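Local coordinates for Pin3p (Saccharomyces cerevisiae, PDB 1YNZ), which promotes, when overproduced, de novo induction of the [PSI+] prion form of SUP35 in association with the actin cytoskeleton, and binds LAS17 and RSP5, at residues A[5-10]-A[19-24]. Numbering follows the deposited sequence.
Sequences VEALYQ and LGLKPG
G24 N donates a nearly straight hydrogen bond to A7 O (2.8 Å, 166° at the hydrogen). A7 O also has a weak CA-H...O contact from P23 CA at 3.4 Å, so two consecutive residues converge on one acceptor. A7 CB points to the loop, lying 3.4 Å from K22 O and 4.0 Å from L21 CB, the latter a small apolar contact. Farther along, the P23 ring lies against the turning backbone: its CB is 3.6 Å from O of L8, and CG and CD approach N of Q10. The CA-H of Q10 points to O of L21 in a CA-H...O contact with a CA-O separation of 3.1 Å. This is the base of the SH3 RT loop, where the chain leaving strand 4-7 meets the diverging-turn sequence LKPGD that leads into strand 26-32. A7 is also backbone-bonded to D25, so one strand residue faces two consecutive residues of the loop; G24 takes the positive phi (104°) of the second central position of a type II turn over K22-D25. On the exposed side, the Q10 and K22 side chains run alongside each other, CD of K22 lying 3.5 Å from OE1 of Q10. With CG anti to N (chi1 -175°), the extended Q10 chain passes L21 O and ends with NE2 hydrogen-bonded to D12 OD1. L21, buried, packs on V27, F49 and V54 in the hydrophobic core, while D25 OD2 accepts a hydrogen bond from K22 N.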
ATOM      1  N   VAL A   5      -4.563  -3.680  -4.897  1.00 20.07           N
ATOM      2  CA  VAL A   5      -5.371  -3.209  -3.778  1.00 19.20           C
ATOM      3  C   VAL A   5      -5.533  -1.691  -3.911  1.00 18.04           C
ATOM      4  O   VAL A   5      -4.662  -1.007  -4.434  1.00 17.81           O
ATOM      5  CB  VAL A   5      -4.723  -3.576  -2.382  1.00 18.99           C
ATOM      6  CG1 VAL A   5      -4.701  -5.072  -2.155  1.00 18.49           C
ATOM      7  CG2 VAL A   5      -3.314  -3.028  -2.258  1.00 20.06           C
ATOM      8  N   GLU A   6      -6.647  -1.158  -3.438  1.00 16.97           N
ATOM      9  CA  GLU A   6      -6.911   0.265  -3.566  1.00 16.07           C
ATOM     10  C   GLU A   6      -6.926   0.975  -2.206  1.00 14.68           C
ATOM     11  O   GLU A   6      -7.605   0.565  -1.285  1.00 13.23           O
ATOM     12  CB  GLU A   6      -8.219   0.471  -4.320  1.00 15.61           C
ATOM     13  CG  GLU A   6      -8.513   1.917  -4.671  1.00 16.47           C
ATOM     14  CD  GLU A   6      -9.976   2.153  -4.909  1.00 16.84           C
ATOM     15  OE1 GLU A   6     -10.609   1.318  -5.597  1.00 22.48           O
ATOM     16  OE2 GLU A   6     -10.499   3.157  -4.399  1.00 19.62           O
ATOM     17  N   ALA A   7      -6.166   2.054  -2.103  1.00 13.88           N
ATOM     18  CA  ALA A   7      -6.130   2.851  -0.895  1.00 14.10           C
ATOM     19  C   ALA A   7      -7.454   3.582  -0.697  1.00 13.29           C
ATOM     20  O   ALA A   7      -7.979   4.215  -1.598  1.00 12.87           O
ATOM     21  CB  ALA A   7      -4.963   3.857  -0.943  1.00 14.22           C
ATOM     22  N   LEU A   8      -7.982   3.468   0.504  1.00 13.56           N
ATOM     23  CA  LEU A   8      -9.183   4.163   0.917  1.00 13.96           C
ATOM     24  C   LEU A   8      -8.853   5.379   1.747  1.00 13.10           C
ATOM     25  O   LEU A   8      -9.649   6.306   1.824  1.00 12.99           O
ATOM     26  CB  LEU A   8     -10.037   3.234   1.777  1.00 15.08           C
ATOM     27  CG  LEU A   8     -10.858   2.187   1.052  1.00 16.54           C
ATOM     28  CD1 LEU A   8     -11.308   1.116   2.044  1.00 17.80           C
ATOM     29  CD2 LEU A   8     -12.039   2.856   0.375  1.00 17.11           C
ATOM     30  N   TYR A   9      -7.703   5.335   2.407  1.00 13.18           N
ATOM     31  CA  TYR A   9      -7.268   6.381   3.329  1.00 12.98           C
ATOM     32  C   TYR A   9      -5.865   6.886   2.946  1.00 12.53           C
ATOM     33  O   TYR A   9      -5.066   6.167   2.327  1.00 11.90           O
ATOM     34  CB  TYR A   9      -7.296   5.851   4.782  1.00 12.49           C
ATOM     35  CG  TYR A   9      -8.569   5.122   5.162  1.00 11.37           C
ATOM     36  CD1 TYR A   9      -9.658   5.805   5.688  1.00 12.08           C
ATOM     37  CD2 TYR A   9      -8.690   3.749   4.983  1.00 12.14           C
ATOM     38  CE1 TYR A   9     -10.849   5.140   6.032  1.00 13.14           C
ATOM     39  CE2 TYR A   9      -9.876   3.071   5.309  1.00 12.52           C
ATOM     40  CZ  TYR A   9     -10.953   3.770   5.843  1.00 12.90           C
ATOM     41  OH  TYR A   9     -12.122   3.101   6.163  1.00 11.51           O
ATOM     42  N   GLN A  10      -5.592   8.135   3.308  1.00 12.92           N
ATOM     43  CA  GLN A  10      -4.256   8.727   3.167  1.00 13.45           C
ATOM     44  C   GLN A  10      -3.231   8.242   4.231  1.00 13.83           C
ATOM     45  O   GLN A  10      -3.353   8.515   5.435  1.00 14.03           O
ATOM     46  CB  GLN A  10      -4.325  10.264   3.163  1.00 13.45           C
ATOM     47  CG  GLN A  10      -2.956  10.906   2.884  1.00 13.12           C
ATOM     48  CD  GLN A  10      -3.010  12.312   2.292  1.00 12.61           C
ATOM     49  OE1 GLN A  10      -3.859  12.629   1.475  1.00  9.75           O
ATOM     50  NE2 GLN A  10      -2.062  13.133   2.686  1.00 13.52           N
ATOM     51  N   LEU A  19       5.740   3.371   1.694  1.00 13.09           N
ATOM     52  CA  LEU A  19       4.995   3.791   0.513  1.00 12.71           C
ATOM     53  C   LEU A  19       3.804   4.665   0.927  1.00 12.74           C
ATOM     54  O   LEU A  19       2.852   4.167   1.514  1.00 13.35           O
ATOM     55  CB  LEU A  19       4.504   2.564  -0.257  1.00 12.03           C
ATOM     56  CG  LEU A  19       3.639   2.814  -1.483  1.00 12.06           C
ATOM     57  CD1 LEU A  19       4.377   3.578  -2.528  1.00 13.05           C
ATOM     58  CD2 LEU A  19       3.172   1.517  -2.032  1.00 12.64           C
ATOM     59  N   GLY A  20       3.857   5.957   0.610  1.00 12.80           N
ATOM     60  CA  GLY A  20       2.775   6.880   0.902  1.00 12.92           C
ATOM     61  C   GLY A  20       1.585   6.610  -0.004  1.00 13.19           C
ATOM     62  O   GLY A  20       1.759   6.145  -1.133  1.00 13.42           O
ATOM     63  N   LEU A  21       0.379   6.888   0.484  1.00 13.24           N
ATOM     64  CA  LEU A  21      -0.851   6.545  -0.242  1.00 13.61           C
ATOM     65  C   LEU A  21      -1.897   7.648  -0.180  1.00 12.99           C
ATOM     66  O   LEU A  21      -2.171   8.180   0.873  1.00 12.30           O
ATOM     67  CB  LEU A  21      -1.485   5.267   0.320  1.00 13.90           C
ATOM     68  CG  LEU A  21      -0.707   3.954   0.303  1.00 15.95           C
ATOM     69  CD1 LEU A  21      -1.496   2.901   1.086  1.00 17.21           C
ATOM     70  CD2 LEU A  21      -0.414   3.468  -1.119  1.00 15.32           C
ATOM     71  N   LYS A  22      -2.472   7.965  -1.335  1.00 13.44           N
ATOM     72  CA  LYS A  22      -3.655   8.803  -1.434  1.00 13.29           C
ATOM     73  C   LYS A  22      -4.832   7.885  -1.724  1.00 13.08           C
ATOM     74  O   LYS A  22      -4.676   6.862  -2.396  1.00 13.73           O
ATOM     75  CB  LYS A  22      -3.505   9.824  -2.554  1.00 13.31           C
ATOM     76  CG  LYS A  22      -2.213  10.580  -2.517  1.00 15.05           C
ATOM     77  CD  LYS A  22      -2.151  11.559  -1.356  1.00 18.60           C
ATOM     78  CE  LYS A  22      -2.136  13.035  -1.810  1.00 20.98           C
ATOM     79  NZ  LYS A  22      -3.495  13.692  -1.856  1.00 22.17           N
ATOM     80  N   PRO A  23      -6.005   8.235  -1.220  1.00 12.52           N
ATOM     81  CA  PRO A  23      -7.226   7.487  -1.544  1.00 12.63           C
ATOM     82  C   PRO A  23      -7.489   7.382  -3.067  1.00 12.56           C
ATOM     83  O   PRO A  23      -7.517   8.385  -3.796  1.00 12.57           O
ATOM     84  CB  PRO A  23      -8.323   8.284  -0.832  1.00 11.93           C
ATOM     85  CG  PRO A  23      -7.637   9.053   0.196  1.00 11.72           C
ATOM     86  CD  PRO A  23      -6.268   9.369  -0.313  1.00 11.95           C
ATOM     87  N   GLY A  24      -7.644   6.153  -3.545  1.00 12.94           N
ATOM     88  CA  GLY A  24      -7.817   5.893  -4.964  1.00 13.58           C
ATOM     89  C   GLY A  24      -6.601   5.335  -5.675  1.00 14.02           C
ATOM     90  O   GLY A  24      -6.706   4.967  -6.843  1.00 16.44           O
TER